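Local coordinates for guanine deaminase (Escherichia coli, PDB 6OHB), which catalyses the zinc-dependent hydrolytic deamination of guanine to xanthine and ammonia, a step of purine degradation, at residues L39-Q44 and H58-T63. Numbering follows the deposited sequence.
Sequences LLLIKQ and HQIPDT
Leu41 meets the second segment with both of its methyl groups, and each takes a different neighbour: CD1 lies 3.7 Å from CB of Gln59, while CD2 sits 4.0 Å from CG1 of Ile60. The leucine runs at a slant to both side chains, its fork directed at Gln59, at the end of a 3-10 turn, and Ile60 just after it. What sets the fork there is the first torsion, which turns CG to the backbone N side, opposite the carbonyl carbon (chi1 -72°).

Two residues back along the strand, Leu39 faces the same way and meets Ile60 tip to tip. The terminal CD1 of Ile60 is almost equally far from the two methyls of Leu39, with its distance to Leu39 CD2 being 4.0 Å. The isoleucine does not aim straight at the strand from its backbone; its nearly extended CG1-CD1 arm (chi2 170°) brings the end closer, so that CG1 serves Leu41 and CD1 serves Leu39. The two buried leucines and Ile60 make the close-packed, wholly apolar part, and Ala10 of strand 8-12 touches both Leu41 and Ile60.

Gln59 is the solvent side: its CB packs closely, but the amide beyond it only grazes Leu41, NE2 standing 4.1 Å from CD1; the partly exposed residue also rests on Trp49 of strand 46-50.

The segment is thereby laid over one face of a four-stranded sheet in the small beta domain that accompanies the TIM barrel in many amidohydrolases, away from the zinc site; Leu40 and Ile42 turn to the strand's other side, onto Phe388 of strand 388-391. What joins the segments directly is van der Waals packing, mostly apolar, with no directional polar bond to fix it.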
loop_
_atom_site.group_PDB
_atom_site.type_symbol
_atom_site.label_atom_id
_atom_site.label_comp_id
_atom_site.label_asym_id
_atom_site.label_seq_id
_atom_site.Cartn_x
_atom_site.Cartn_y
_atom_site.Cartn_z
ATOM N N LEU A 39 -16.182 27.905 -8.172
ATOM C CA LEU A 39 -16.747 28.522 -6.985
ATOM C C LEU A 39 -17.867 27.645 -6.453
ATOM O O LEU A 39 -18.742 27.208 -7.213
ATOM C CB LEU A 39 -17.290 29.919 -7.289
ATOM C CG LEU A 39 -18.178 30.514 -6.197
ATOM C CD1 LEU A 39 -17.356 30.752 -4.941
ATOM C CD2 LEU A 39 -18.832 31.804 -6.679
ATOM N N LEU A 40 -17.827 27.407 -5.142
ATOM C CA LEU A 40 -18.820 26.636 -4.409
ATOM C C LEU A 40 -19.389 27.536 -3.325
ATOM O O LEU A 40 -18.656 27.975 -2.432
ATOM C CB LEU A 40 -18.197 25.380 -3.794
ATOM C CG LEU A 40 -19.080 24.647 -2.781
ATOM C CD1 LEU A 40 -20.256 23.985 -3.484
ATOM C CD2 LEU A 40 -18.272 23.626 -1.986
ATOM N N LEU A 41 -20.680 27.828 -3.418
ATOM C CA LEU A 41 -21.395 28.619 -2.431
ATOM C C LEU A 41 -22.259 27.694 -1.589
ATOM O O LEU A 41 -23.034 26.894 -2.135
ATOM C CB LEU A 41 -22.266 29.683 -3.102
ATOM C CG LEU A 41 -21.521 30.853 -3.734
ATOM C CD1 LEU A 41 -22.497 31.749 -4.475
ATOM C CD2 LEU A 41 -20.763 31.630 -2.668
ATOM N N ILE A 42 -22.156 27.862 -0.273
ATOM C CA ILE A 42 -22.737 26.986 0.732
ATOM C C ILE A 42 -23.700 27.799 1.581
ATOM O O ILE A 42 -23.359 28.898 2.034
ATOM C CB ILE A 42 -21.637 26.371 1.626
ATOM C CG1 ILE A 42 -20.641 25.574 0.789
ATOM C CG2 ILE A 42 -22.238 25.538 2.751
ATOM C CD1 ILE A 42 -19.412 25.171 1.580
ATOM N N LYS A 43 -24.882 27.240 1.827
ATOM C CA LYS A 43 -25.869 27.862 2.701
ATOM C C LYS A 43 -26.653 26.766 3.405
ATOM O O LYS A 43 -27.138 25.837 2.751
ATOM C CB LYS A 43 -26.822 28.773 1.914
ATOM C CG LYS A 43 -27.827 29.511 2.792
ATOM C CD LYS A 43 -29.076 29.916 2.019
ATOM C CE LYS A 43 -29.151 31.424 1.825
ATOM N NZ LYS A 43 -30.521 31.866 1.441
ATOM N N GLN A 44 -26.778 26.883 4.726
ATOM C CA GLN A 44 -27.507 25.913 5.542
ATOM C C GLN A 44 -27.009 24.496 5.280
ATOM O O GLN A 44 -27.789 23.564 5.063
ATOM C CB GLN A 44 -29.013 26.011 5.304
ATOM C CG GLN A 44 -29.633 27.304 5.791
ATOM C CD GLN A 44 -31.123 27.357 5.541
ATOM O OE1 GLN A 44 -31.592 28.103 4.682
ATOM N NE2 GLN A 44 -31.878 26.562 6.294
ATOM N N HIS A 58 -20.398 37.085 -8.518
ATOM C CA HIS A 58 -21.251 38.220 -8.171
ATOM C C HIS A 58 -22.169 37.913 -6.991
ATOM O O HIS A 58 -22.570 38.835 -6.274
ATOM C CB HIS A 58 -22.074 38.662 -9.388
ATOM C CG HIS A 58 -23.011 37.612 -9.899
ATOM N ND1 HIS A 58 -22.612 36.615 -10.763
ATOM C CD2 HIS A 58 -24.329 37.403 -9.663
ATOM C CE1 HIS A 58 -23.644 35.838 -11.041
ATOM N NE2 HIS A 58 -24.698 36.295 -10.386
ATOM N N GLN A 59 -22.503 36.640 -6.763
ATOM C CA GLN A 59 -23.368 36.245 -5.651
ATOM C C GLN A 59 -22.677 36.283 -4.291
ATOM O O GLN A 59 -23.342 36.009 -3.282
ATOM C CB GLN A 59 -23.913 34.835 -5.874
ATOM C CG GLN A 59 -24.798 34.665 -7.091
ATOM C CD GLN A 59 -25.106 33.210 -7.370
ATOM O OE1 GLN A 59 -26.099 32.670 -6.880
ATOM N NE2 GLN A 59 -24.243 32.559 -8.148
ATOM N N ILE A 60 -21.385 36.591 -4.222
ATOM C CA ILE A 60 -20.664 36.575 -2.949
ATOM C C ILE A 60 -20.884 37.898 -2.225
ATOM O O ILE A 60 -20.475 38.956 -2.725
ATOM C CB ILE A 60 -19.164 36.299 -3.147
ATOM C CG1 ILE A 60 -18.948 34.961 -3.856
ATOM C CG2 ILE A 60 -18.446 36.290 -1.802
ATOM C CD1 ILE A 60 -17.525 34.722 -4.287
ATOM N N PRO A 61 -21.511 37.887 -1.051
ATOM C CA PRO A 61 -21.799 39.144 -0.352
ATOM C C PRO A 61 -20.529 39.816 0.141
ATOM O O PRO A 61 -19.487 39.186 0.334
ATOM C CB PRO A 61 -22.686 38.712 0.824
ATOM C CG PRO A 61 -23.150 37.321 0.487
ATOM C CD PRO A 61 -22.060 36.719 -0.342
ATOM N N ASP A 62 -20.637 41.128 0.363
ATOM C CA ASP A 62 -19.507 41.902 0.857
ATOM C C ASP A 62 -19.118 41.520 2.279
ATOM O O ASP A 62 -18.025 41.882 2.725
ATOM C CB ASP A 62 -19.838 43.396 0.807
ATOM C CG ASP A 62 -20.486 43.810 -0.504
ATOM O OD1 ASP A 62 -21.626 43.371 -0.761
ATOM O OD2 ASP A 62 -19.868 44.581 -1.269
ATOM N N THR A 63 -19.991 40.812 3.001
ATOM C CA THR A 63 -19.740 40.474 4.398
ATOM C C THR A 63 -18.801 39.290 4.591
ATOM O O THR A 63 -18.245 39.134 5.684
ATOM C CB THR A 63 -21.069 40.149 5.091
ATOM O OG1 THR A 63 -22.107 40.988 4.566
ATOM C CG2 THR A 63 -20.960 40.350 6.602
#